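Local coordinates for protein biuret hydrolase (Pseudomonas sp., PDB 6C62) that hydrolyses 1-carboxybiuret to urea-1,3-dicarboxylate and ammonia in the bacterial breakdown of atrazine, working as an amidase-family subunit of a heterotetramer with AtzG, at residues A[1-5]-A[214-218]; A[36-42]-A[114-119]; A[69-74]-A[163-169]; A[75-79]-A[197-201]; A[155-159]-A[181-185]. Residue numbers count along the deposited sequence, not the author numbering.

Contact 1 (A[1-5]-A[214-218]); sequences MKTVE and DSVEG
Two helix starts can be tied together by one carboxylate, and here D214 does the tying. M1 and K2 are extended (psi 155° and 170°), K2 is the N-cap residue, and the helix begins at T3; in the partner, D214 and S215 lead into a helix starting at V216. T3 lies nearest G218 (CA-CA 5.8 Å) and K2 nearest D214 (6.3 Å).

The direct hydrogen bonds converge on D214, chi1 p: T3 N donates to D214 OD2 (3.0 Å) and T3 OG1, with chi1 m, to D214 OD1 (2.6 Å). Within 214-218, S215 OG (chi1 p) gives its proton to D214 OD1 at 2.9 Å and accepts from G218 N at 3.1 Å, an N-cap bond.

Two waters widen the network. One donates to M1 O (3.2 Å) and D214 OD2 (2.5 Å); the other accepts from V4 N (3.0 Å) and donates to S215 OG (2.9 Å).

Packing adds to this. V4 CG2 meets E217 CB at 3.6 Å, T3 CG2 sits 4.0 Å from G218 CA, and the K2 chain lies along D214, CE 3.2 Å from D214 O. E217 OE1 itself hydrogen-bonds Q448 NE2, in helix 437-449.

Far from the annotated active site, this joins the N-terminal helix 3-11 to the start of helix 216-226 through paired helix N-termini, one serine-capped, sharing an aspartate.

Contact 2 (A[36-42]-A[114-119]); sequences NAFTCRT and LLGGLN
The ring of F38 (chi1 m, chi2 77°) lies flat over a methyl of L118: CD2 of L118 (chi1 m, chi2 t) stands 3.5 Å from the ring centroid and 2° off its normal, a CH-pi contact.

The backbones run antiparallel. F38 and L118 form a non-hydrogen-bonded pair (CA-CA 4.3 Å), C40 and G117 a hydrogen-bonded one (5.0 Å), and R41 and G116 a non-hydrogen-bonded one (4.5 Å). Between the first two the register slips by one residue, because T39 and C40 both face G117: a classic beta bulge. G117 O accordingly accepts from T39 N (2.8 Å) and C40 N (3.3 Å). The ladder is completed by N119 N to A37 O (2.8 Å), G117 N to C40 O (2.9 Å) and T42 N to L115 O (2.9 Å), while T42 OG1, chi1 p, donates to L114 O at 2.9 Å. G116, at phi 151° and psi -157°, shows why a bare residue suits this spot, since a CB would run into C40 O.

The L118 side chain lies about 5 Å (nearest atoms) from that of K74, the probable charge-relay lysine. Strand 38-41 is an edge strand of the central mixed sheet within this chain, and strand 113-118 bonds onward to strand 70-74. Helix 17-35 packs I28 against F38, R41 and L115, while A46 of helix 43-58 touches L115.

Contact 3 (A[69-74]-A[163-169]); sequences LPYAVK and VPLSLGS
On one face of this parallel strand pair, Y71 and V73 pack beside L165 and L167: Y71 CB to L165 CG is 4.0 Å, as is V73 CG1 to L167 CG. At the entry end L69 CD1 meets P164 CG at 3.5 Å, and on the other face A72 CB lies 4.4 Å from V163 CG2.

The strand axes approach to 4.7 Å at 14°, with A72 level with S166 and V73 with L167 (CA-CA 4.9 and 4.7 Å). L167 N donates to A72 O (3.1 Å), K74 N to L167 O (3.0 Å), and A72 N weakly to L165 O (3.4 Å).

At the polar edge K74, extended with all four chi angles t, donates from NZ to S169 OG at 2.8 Å. By similarity K74 belongs to the Ser-cisSer-Lys charge relay, and its NZ also hydrogen-bonds S150 OG. The strand carries the lysine towards S150 and S174, the probable catalytic serines, flanked by strand 113-118 and helix 102-109, whose L107 touches Y71 and L167.

Contact 4 (A[75-79]-A[197-201]); sequences NLFDI and RGTYP
A single beta-type bridge between two loops joins the chain just after strand 70-74, which ends in K74, the probable charge-relay lysine, to the loop between strands 185-188 and 208-213. F77 and T199 mark the bridge (CA-CA 4.6 Å), and the neighbouring residues pair in reverse order, L76 with Y200 and D78 with G198.

L76 has the largest area buried. Its carbonyl O accepts from Y200 N at 2.8 Å, while its side chain (chi1 p, chi2 p) brings CD1 to 4.1 Å from T199 CB and CB to 4.1 Å from Y200 CB. The L76 side chain is about 4 Å from that of K74 and about 6 Å from that of S150 (nearest atoms), so the bridge probably borders the active site.

T199 comes next; its chi1 p rotamer leaves CG2 3.5 Å from F77 CD2, and its hydroxyl hydrogen-bonds R196 O. Y200 (chi1 t) carries its ring away from this pairing, to meet F123 and an apolar side chain of the AtzG chain, so the loop also reaches the subunit interface.

G198, with phi 79° and psi 24°, turns the backbone just before T199. The second hydrogen bond of the bridge runs from D78 N to G198 O, at 3.0 Å.

Contact 5 (A[155-159]-A[181-185]); sequences GAAIA and LCGVW
Small residues let a helix and the end of another come close, and this contact is a compact instance. Segment 155-159 is the last part of helix 152-159; in 181-185, helix 176-182 ends at C182, G183 takes positive phi (68°, psi 48°), and V184 is extended (-134°, 175°). The nearest CA atoms are those of G155 and C182, 5.8 Å apart.

Two side chains act as bumps. C182, chi1 m, places SG against the bare backbone of the helix, 3.7 Å from both G155 C and A156 N. A side chain on G155 would crowd that sulfur, so the glycine provides the hollow. V184, chi1 m, inserts CG1 among G155, I158 and A159: G155 O at 4.1 Å, I158 CG2 at 3.7 Å, A159 N at 3.8 Å and A159 CB at 3.9 Å. I158 has chi1 m and chi2 t.

In return, the A159 methyl fills the space between C182 and V184, its CB 4.1 Å from C182 CB and 3.5 Å from C182 O. That carbonyl is hydrogen-bonded by H141 NE2. Beyond V184 the chain enters strand 185-188, where W185 turns to strand 411-416 and helix 216-226.

Between these two segments the fit is by van der Waals packing, without a hydrogen bond: cysteine sulfur over the glycine, and valine against isoleucine and alanine.

How the contacts relate
Contacts 2 and 3 share the central mixed sheet, where strands 38-41, 113-118, 70-74 and 165-170 lie side by side, and the others pack against or extend from it. The centre of contact 3 is about 9, 11, 12 and 13 Å from the centres of contacts 2, 5, 1 and 4, respectively, whereas the centres of contacts 1 and 4 are about 25 Å apart. In sequence, contact 1 brackets the others, bringing the N-terminal helix 3-11 against the start of helix 216-226; contacts 2, 3 and 4 cross one another, and contact 5 lies within the span of contact 4. Contacts 3 and 4 sit beside the probable active site, with contact 2 close by.

Contact 1 (A[1-5]-A[214-218])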
# COMPACT_ATOMS: atom_id res chain seq x y z
N MET A 1 8.80 37.01 25.00
CA MET A 1 8.14 37.58 23.79
C MET A 1 8.02 36.44 22.77
O MET A 1 8.76 35.46 22.77
CB MET A 1 8.96 38.71 23.19
CG MET A 1 10.39 38.38 22.83
SD MET A 1 11.12 39.81 21.96
CE MET A 1 11.28 41.00 23.32
N LYS A 2 7.06 36.62 21.90
CA LYS A 2 6.65 35.58 21.03
C LYS A 2 7.41 35.68 19.73
O LYS A 2 8.13 36.63 19.49
CB LYS A 2 5.13 35.64 20.82
CG LYS A 2 4.32 35.40 22.10
CD LYS A 2 4.58 34.04 22.75
CE LYS A 2 3.40 33.64 23.61
NZ LYS A 2 3.21 34.56 24.75
N THR A 3 7.26 34.63 18.91
CA THR A 3 7.85 34.51 17.58
C THR A 3 7.82 35.80 16.81
O THR A 3 8.85 36.24 16.34
CB THR A 3 7.05 33.41 16.83
OG1 THR A 3 7.24 32.15 17.51
CG2 THR A 3 7.54 33.24 15.45
N VAL A 4 6.64 36.40 16.66
CA VAL A 4 6.49 37.59 15.80
C VAL A 4 7.38 38.74 16.30
O VAL A 4 8.05 39.39 15.52
CB VAL A 4 5.01 38.01 15.71
CG1 VAL A 4 4.85 39.40 15.08
CG2 VAL A 4 4.25 36.97 14.90
N GLU A 5 7.37 38.97 17.60
CA GLU A 5 8.16 40.02 18.21
C GLU A 5 9.66 39.72 18.12
O GLU A 5 10.44 40.60 17.82
CB GLU A 5 7.78 40.16 19.68
CG GLU A 5 8.31 41.43 20.26
CD GLU A 5 7.70 41.82 21.62
OE1 GLU A 5 6.76 41.12 22.14
OE2 GLU A 5 8.21 42.85 22.14
N ASP A 214 4.89 28.78 20.04
CA ASP A 214 4.42 29.66 21.10
C ASP A 214 3.22 30.51 20.73
O ASP A 214 2.72 31.29 21.55
CB ASP A 214 5.57 30.54 21.55
CG ASP A 214 5.98 31.59 20.50
OD1 ASP A 214 5.48 31.63 19.32
OD2 ASP A 214 6.85 32.38 20.87
N SER A 215 2.75 30.38 19.50
CA SER A 215 1.65 31.19 18.99
C SER A 215 1.16 30.57 17.70
O SER A 215 1.90 29.81 17.05
CB SER A 215 2.10 32.62 18.69
OG SER A 215 3.17 32.58 17.76
N VAL A 216 -0.06 30.91 17.31
CA VAL A 216 -0.57 30.40 16.06
C VAL A 216 0.17 30.98 14.82
O VAL A 216 0.33 30.29 13.80
CB VAL A 216 -2.14 30.49 16.00
CG1 VAL A 216 -2.58 31.91 15.79
CG2 VAL A 216 -2.65 29.55 14.88
N GLU A 217 0.67 32.22 14.92
CA GLU A 217 1.50 32.81 13.88
C GLU A 217 2.77 32.01 13.71
O GLU A 217 3.20 31.80 12.59
CB GLU A 217 1.92 34.27 14.21
CG GLU A 217 0.81 35.29 14.17
CD GLU A 217 0.02 35.39 15.49
OE1 GLU A 217 0.17 34.56 16.44
OE2 GLU A 217 -0.80 36.34 15.59
N GLY A 218 3.36 31.56 14.83
CA GLY A 218 4.53 30.67 14.81
C GLY A 218 4.28 29.42 14.00
O GLY A 218 5.12 29.03 13.20
O HOH W 1 8.24 32.30 22.98
O HOH W 2 4.07 35.29 17.62

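Contact 2 (A[36-42]-A[114-119])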
# COMPACT_ATOMS: atom_id res chain seq x y z
N ASN A 36 14.60 18.56 31.13
CA ASN A 36 15.18 17.47 30.34
C ASN A 36 14.49 17.34 28.95
O ASN A 36 14.12 16.27 28.54
CB ASN A 36 15.13 16.14 31.11
CG ASN A 36 15.96 15.06 30.47
OD1 ASN A 36 17.09 15.30 30.13
ND2 ASN A 36 15.43 13.83 30.38
N ALA A 37 14.32 18.46 28.28
CA ALA A 37 13.78 18.50 26.91
C ALA A 37 14.87 18.26 25.88
O ALA A 37 14.56 17.67 24.85
CB ALA A 37 13.10 19.81 26.63
N PHE A 38 16.11 18.65 26.12
CA PHE A 38 17.18 18.52 25.12
C PHE A 38 18.04 17.27 25.27
O PHE A 38 18.44 16.94 26.37
CB PHE A 38 18.12 19.72 25.13
CG PHE A 38 17.58 20.91 24.40
CD1 PHE A 38 16.61 21.71 24.97
CD2 PHE A 38 18.07 21.23 23.14
CE1 PHE A 38 16.11 22.83 24.31
CE2 PHE A 38 17.59 22.32 22.46
CZ PHE A 38 16.58 23.14 23.04
N THR A 39 18.38 16.59 24.20
CA THR A 39 19.36 15.53 24.22
C THR A 39 20.64 15.93 23.58
O THR A 39 21.64 15.17 23.70
CB THR A 39 18.87 14.24 23.50
OG1 THR A 39 18.40 14.53 22.16
CG2 THR A 39 17.73 13.61 24.29
N CYS A 40 20.65 17.04 22.82
CA CYS A 40 21.86 17.51 22.23
C CYS A 40 21.79 18.99 21.92
O CYS A 40 20.74 19.46 21.52
CB CYS A 40 22.18 16.60 21.08
SG CYS A 40 21.96 17.26 19.50
N ARG A 41 22.82 19.72 22.23
CA ARG A 41 22.81 21.19 22.03
C ARG A 41 23.83 21.51 20.93
O ARG A 41 25.01 21.24 21.09
CB ARG A 41 23.15 21.93 23.29
CG ARG A 41 22.19 21.62 24.40
CD ARG A 41 22.57 22.36 25.68
NE ARG A 41 22.07 21.66 26.87
CZ ARG A 41 22.21 22.07 28.14
NH1 ARG A 41 22.86 23.20 28.45
NH2 ARG A 41 21.71 21.31 29.12
N THR A 42 23.36 22.06 19.80
CA THR A 42 24.20 22.36 18.65
C THR A 42 24.76 23.78 18.73
O THR A 42 24.40 24.68 17.96
CB THR A 42 23.45 22.12 17.32
OG1 THR A 42 22.20 22.83 17.32
CG2 THR A 42 23.17 20.62 17.20
N LEU A 114 19.23 26.72 14.57
CA LEU A 114 19.00 25.45 15.22
C LEU A 114 19.79 25.32 16.51
O LEU A 114 21.03 25.40 16.49
CB LEU A 114 19.37 24.29 14.27
CG LEU A 114 19.29 22.89 14.87
CD1 LEU A 114 17.87 22.55 15.12
CD2 LEU A 114 19.86 21.89 13.92
N LEU A 115 19.09 25.05 17.60
CA LEU A 115 19.69 24.91 18.91
C LEU A 115 19.93 23.48 19.35
O LEU A 115 20.80 23.24 20.26
CB LEU A 115 18.85 25.62 19.96
CG LEU A 115 19.28 27.06 20.22
CD1 LEU A 115 19.52 27.94 19.02
CD2 LEU A 115 18.15 27.65 21.00
N GLY A 116 19.21 22.52 18.76
CA GLY A 116 19.60 21.13 18.94
C GLY A 116 18.46 20.13 18.86
O GLY A 116 17.43 20.40 18.21
N GLY A 117 18.70 18.98 19.48
CA GLY A 117 17.82 17.80 19.37
C GLY A 117 17.09 17.57 20.69
O GLY A 117 17.66 17.80 21.77
N LEU A 118 15.85 17.11 20.60
CA LEU A 118 14.93 17.00 21.72
C LEU A 118 14.51 15.57 22.05
O LEU A 118 14.32 14.72 21.17
CB LEU A 118 13.66 17.83 21.45
CG LEU A 118 13.92 19.29 21.14
CD1 LEU A 118 12.63 19.92 20.72
CD2 LEU A 118 14.51 20.04 22.32
N ASN A 119 14.28 15.35 23.34
CA ASN A 119 13.92 14.03 23.90
C ASN A 119 12.56 13.55 23.35
O ASN A 119 11.68 14.37 23.02
CB ASN A 119 13.89 14.11 25.43
CG ASN A 119 13.96 12.76 26.13
OD1 ASN A 119 14.51 11.78 25.62
ND2 ASN A 119 13.38 12.72 27.38

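Contact 3 (A[69-74]-A[163-169])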
# COMPACT_ATOMS: atom_id res chain seq x y z
N LEU A 69 15.32 33.25 14.24
CA LEU A 69 14.37 32.60 15.18
C LEU A 69 14.97 31.29 15.68
O LEU A 69 15.29 30.41 14.90
CB LEU A 69 13.03 32.35 14.51
CG LEU A 69 11.94 31.83 15.46
CD1 LEU A 69 11.37 32.95 16.30
CD2 LEU A 69 10.81 31.18 14.74
N PRO A 70 15.19 31.15 16.99
CA PRO A 70 15.66 29.85 17.46
C PRO A 70 14.63 28.73 17.42
O PRO A 70 13.42 28.98 17.60
CB PRO A 70 16.00 30.12 18.92
CG PRO A 70 16.11 31.59 19.04
CD PRO A 70 15.13 32.13 18.07
N TYR A 71 15.11 27.51 17.18
CA TYR A 71 14.23 26.32 17.14
C TYR A 71 15.05 25.09 17.52
O TYR A 71 16.31 25.15 17.58
CB TYR A 71 13.54 26.15 15.80
CG TYR A 71 14.39 25.65 14.69
CD1 TYR A 71 15.34 26.49 14.09
CD2 TYR A 71 14.29 24.34 14.21
CE1 TYR A 71 16.10 26.05 13.05
CE2 TYR A 71 15.06 23.89 13.15
CZ TYR A 71 15.95 24.74 12.55
OH TYR A 71 16.81 24.31 11.51
N ALA A 72 14.33 24.07 17.90
CA ALA A 72 14.93 22.76 18.13
C ALA A 72 14.05 21.68 17.56
O ALA A 72 12.85 21.90 17.27
CB ALA A 72 15.18 22.56 19.60
N VAL A 73 14.62 20.48 17.39
CA VAL A 73 13.86 19.38 16.70
C VAL A 73 13.87 18.08 17.48
O VAL A 73 14.88 17.71 18.10
CB VAL A 73 14.42 19.16 15.26
CG1 VAL A 73 14.33 20.48 14.49
CG2 VAL A 73 15.85 18.66 15.27
N LYS A 74 12.76 17.36 17.44
CA LYS A 74 12.71 16.01 17.97
C LYS A 74 13.86 15.18 17.40
O LYS A 74 14.21 15.32 16.21
CB LYS A 74 11.36 15.42 17.58
CG LYS A 74 11.02 14.09 18.21
CD LYS A 74 9.62 13.71 17.75
CE LYS A 74 9.13 12.48 18.48
NZ LYS A 74 7.71 12.22 18.10
N VAL A 163 12.77 27.65 23.50
CA VAL A 163 12.64 28.07 22.12
C VAL A 163 11.20 28.39 21.80
O VAL A 163 10.30 27.90 22.45
CB VAL A 163 13.15 26.97 21.10
CG1 VAL A 163 14.63 26.80 21.25
CG2 VAL A 163 12.48 25.64 21.33
N PRO A 164 10.97 29.26 20.81
CA PRO A 164 9.64 29.63 20.38
C PRO A 164 8.98 28.64 19.36
O PRO A 164 7.79 28.72 19.16
CB PRO A 164 9.85 30.99 19.71
CG PRO A 164 11.23 30.91 19.13
CD PRO A 164 12.01 30.12 20.17
N LEU A 165 9.77 27.75 18.74
CA LEU A 165 9.35 26.85 17.66
C LEU A 165 10.08 25.54 17.86
O LEU A 165 11.28 25.53 18.20
CB LEU A 165 9.76 27.45 16.33
CG LEU A 165 9.65 26.57 15.06
CD1 LEU A 165 8.20 26.22 14.74
CD2 LEU A 165 10.24 27.33 13.87
N SER A 166 9.37 24.44 17.70
CA SER A 166 10.04 23.17 17.57
C SER A 166 9.38 22.30 16.51
O SER A 166 8.30 22.62 16.01
CB SER A 166 10.07 22.42 18.91
OG SER A 166 8.76 22.15 19.34
N LEU A 167 10.09 21.24 16.12
CA LEU A 167 9.52 20.20 15.24
C LEU A 167 9.28 18.93 15.99
O LEU A 167 10.10 18.53 16.78
CB LEU A 167 10.40 19.95 14.03
CG LEU A 167 10.67 21.11 13.12
CD1 LEU A 167 11.33 20.62 11.84
CD2 LEU A 167 9.41 21.90 12.79
N GLY A 168 8.14 18.31 15.71
CA GLY A 168 7.79 17.00 16.21
C GLY A 168 7.29 16.07 15.13
O GLY A 168 7.34 16.39 13.92
N SER A 169 6.84 14.89 15.58
CA SER A 169 6.17 13.94 14.72
C SER A 169 4.88 13.53 15.38
O SER A 169 4.72 13.61 16.61
CB SER A 169 7.03 12.72 14.35
OG SER A 169 7.11 11.74 15.38

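Contact 4 (A[75-79]-A[197-201])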
# COMPACT_ATOMS: atom_id res chain seq x y z
N ASN A 75 14.51 14.38 18.25
CA ASN A 75 15.76 13.74 17.86
C ASN A 75 15.61 12.56 16.91
O ASN A 75 16.58 11.86 16.67
CB ASN A 75 16.65 13.49 19.08
CG ASN A 75 16.22 12.31 19.96
OD1 ASN A 75 15.49 11.43 19.54
ND2 ASN A 75 16.66 12.34 21.21
N LEU A 76 14.42 12.33 16.34
CA LEU A 76 14.30 11.53 15.11
C LEU A 76 14.63 12.33 13.79
O LEU A 76 14.71 11.72 12.71
CB LEU A 76 12.95 10.85 15.04
CG LEU A 76 11.66 11.69 15.06
CD1 LEU A 76 11.51 12.45 13.77
CD2 LEU A 76 10.42 10.81 15.26
N PHE A 77 14.86 13.65 13.88
CA PHE A 77 15.25 14.43 12.73
C PHE A 77 16.76 14.37 12.60
O PHE A 77 17.50 14.59 13.59
CB PHE A 77 14.84 15.91 12.79
CG PHE A 77 13.38 16.18 12.58
CD1 PHE A 77 12.47 16.04 13.61
CD2 PHE A 77 12.90 16.56 11.33
CE1 PHE A 77 11.09 16.31 13.41
CE2 PHE A 77 11.57 16.82 11.12
CZ PHE A 77 10.64 16.69 12.16
N ASP A 78 17.21 14.11 11.37
CA ASP A 78 18.67 14.12 11.04
C ASP A 78 19.17 15.54 11.13
O ASP A 78 18.54 16.47 10.57
CB ASP A 78 18.93 13.66 9.59
CG ASP A 78 18.84 12.12 9.38
OD1 ASP A 78 18.72 11.33 10.36
OD2 ASP A 78 18.85 11.70 8.18
N ILE A 79 20.26 15.71 11.85
CA ILE A 79 21.00 16.96 11.99
C ILE A 79 22.41 16.61 11.49
O ILE A 79 23.04 15.66 11.98
CB ILE A 79 21.05 17.45 13.44
CG1 ILE A 79 19.67 17.76 13.98
CG2 ILE A 79 21.92 18.71 13.50
CD1 ILE A 79 19.64 18.05 15.47
N ARG A 197 11.70 13.15 4.43
CA ARG A 197 13.06 12.75 4.08
C ARG A 197 14.12 13.26 5.10
O ARG A 197 14.11 14.41 5.53
CB ARG A 197 13.37 13.25 2.66
CG ARG A 197 14.78 12.84 2.21
CD ARG A 197 14.93 12.83 0.72
NE ARG A 197 14.66 14.14 0.10
CZ ARG A 197 15.60 15.02 -0.28
NH1 ARG A 197 16.86 14.76 -0.08
NH2 ARG A 197 15.26 16.15 -0.93
N GLY A 198 15.00 12.33 5.48
CA GLY A 198 16.00 12.56 6.52
C GLY A 198 15.44 12.44 7.94
O GLY A 198 15.98 13.09 8.82
N THR A 199 14.35 11.72 8.15
CA THR A 199 13.85 11.45 9.48
C THR A 199 13.77 9.94 9.75
O THR A 199 13.65 9.11 8.83
CB THR A 199 12.48 12.08 9.77
OG1 THR A 199 11.45 11.46 8.97
CG2 THR A 199 12.54 13.60 9.47
N TYR A 200 13.91 9.58 11.02
CA TYR A 200 13.82 8.17 11.41
C TYR A 200 12.33 7.77 11.52
O TYR A 200 11.57 8.37 12.30
CB TYR A 200 14.60 7.94 12.73
CG TYR A 200 14.85 6.46 12.96
CD1 TYR A 200 13.85 5.65 13.46
CD2 TYR A 200 16.04 5.88 12.60
CE1 TYR A 200 14.06 4.29 13.60
CE2 TYR A 200 16.27 4.51 12.72
CZ TYR A 200 15.30 3.72 13.25
OH TYR A 200 15.53 2.34 13.43
N PRO A 201 11.89 6.80 10.75
CA PRO A 201 10.46 6.49 10.70
C PRO A 201 9.93 5.56 11.80
O PRO A 201 10.70 4.99 12.62
CB PRO A 201 10.32 5.79 9.36
CG PRO A 201 11.58 5.08 9.20
CD PRO A 201 12.65 5.93 9.86

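Contact 5 (A[155-159]-A[181-185])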
# COMPACT_ATOMS: atom_id res chain seq x y z
N GLY A 155 7.24 19.79 22.99
CA GLY A 155 6.26 20.59 23.75
C GLY A 155 6.89 21.31 24.96
O GLY A 155 6.60 22.47 25.21
N ALA A 156 7.72 20.60 25.69
CA ALA A 156 8.32 21.17 26.92
C ALA A 156 9.26 22.30 26.62
O ALA A 156 9.25 23.28 27.34
CB ALA A 156 9.04 20.11 27.73
N ALA A 157 10.05 22.19 25.56
CA ALA A 157 10.97 23.28 25.24
C ALA A 157 10.24 24.59 25.00
O ALA A 157 10.78 25.66 25.36
CB ALA A 157 11.87 22.96 24.05
N ILE A 158 9.05 24.52 24.41
CA ILE A 158 8.29 25.73 24.14
C ILE A 158 7.64 26.25 25.44
O ILE A 158 7.77 27.43 25.73
CB ILE A 158 7.23 25.55 23.07
CG1 ILE A 158 7.96 25.15 21.76
CG2 ILE A 158 6.41 26.81 22.89
CD1 ILE A 158 7.04 24.55 20.83
N ALA A 159 7.07 25.37 26.26
CA ALA A 159 6.38 25.80 27.45
C ALA A 159 7.38 26.33 28.50
O ALA A 159 7.03 27.17 29.27
CB ALA A 159 5.56 24.71 28.04
N LEU A 181 -0.93 18.76 26.63
CA LEU A 181 -0.43 18.62 27.95
C LEU A 181 0.54 19.72 28.41
O LEU A 181 0.50 20.05 29.61
CB LEU A 181 0.15 17.26 28.17
CG LEU A 181 -0.78 16.08 27.90
CD1 LEU A 181 -0.17 14.82 28.48
CD2 LEU A 181 -2.15 16.32 28.50
N CYS A 182 1.30 20.31 27.50
CA CYS A 182 2.22 21.43 27.80
C CYS A 182 1.59 22.82 27.63
O CYS A 182 2.21 23.84 27.98
CB CYS A 182 3.49 21.32 26.97
SG CYS A 182 4.56 19.99 27.51
N GLY A 183 0.38 22.90 27.07
CA GLY A 183 -0.20 24.17 26.84
C GLY A 183 0.49 25.00 25.78
O GLY A 183 0.69 26.21 25.96
N VAL A 184 0.78 24.39 24.63
CA VAL A 184 1.36 25.13 23.54
C VAL A 184 0.62 24.76 22.25
O VAL A 184 -0.29 23.92 22.26
CB VAL A 184 2.87 24.84 23.39
CG1 VAL A 184 3.64 25.19 24.67
CG2 VAL A 184 3.13 23.38 23.01
N TRP A 185 0.97 25.44 21.16
CA TRP A 185 0.31 25.28 19.89
C TRP A 185 0.97 24.13 19.11
O TRP A 185 2.17 23.96 19.17
CB TRP A 185 0.37 26.55 19.03
CG TRP A 185 -0.44 27.67 19.55
CD1 TRP A 185 -0.06 28.60 20.51
CD2 TRP A 185 -1.77 27.99 19.19
NE1 TRP A 185 -1.10 29.48 20.74
CE2 TRP A 185 -2.15 29.13 19.94
CE3 TRP A 185 -2.70 27.40 18.33
CZ2 TRP A 185 -3.42 29.69 19.84
CZ3 TRP A 185 -3.94 27.97 18.24
CH2 TRP A 185 -4.29 29.09 18.97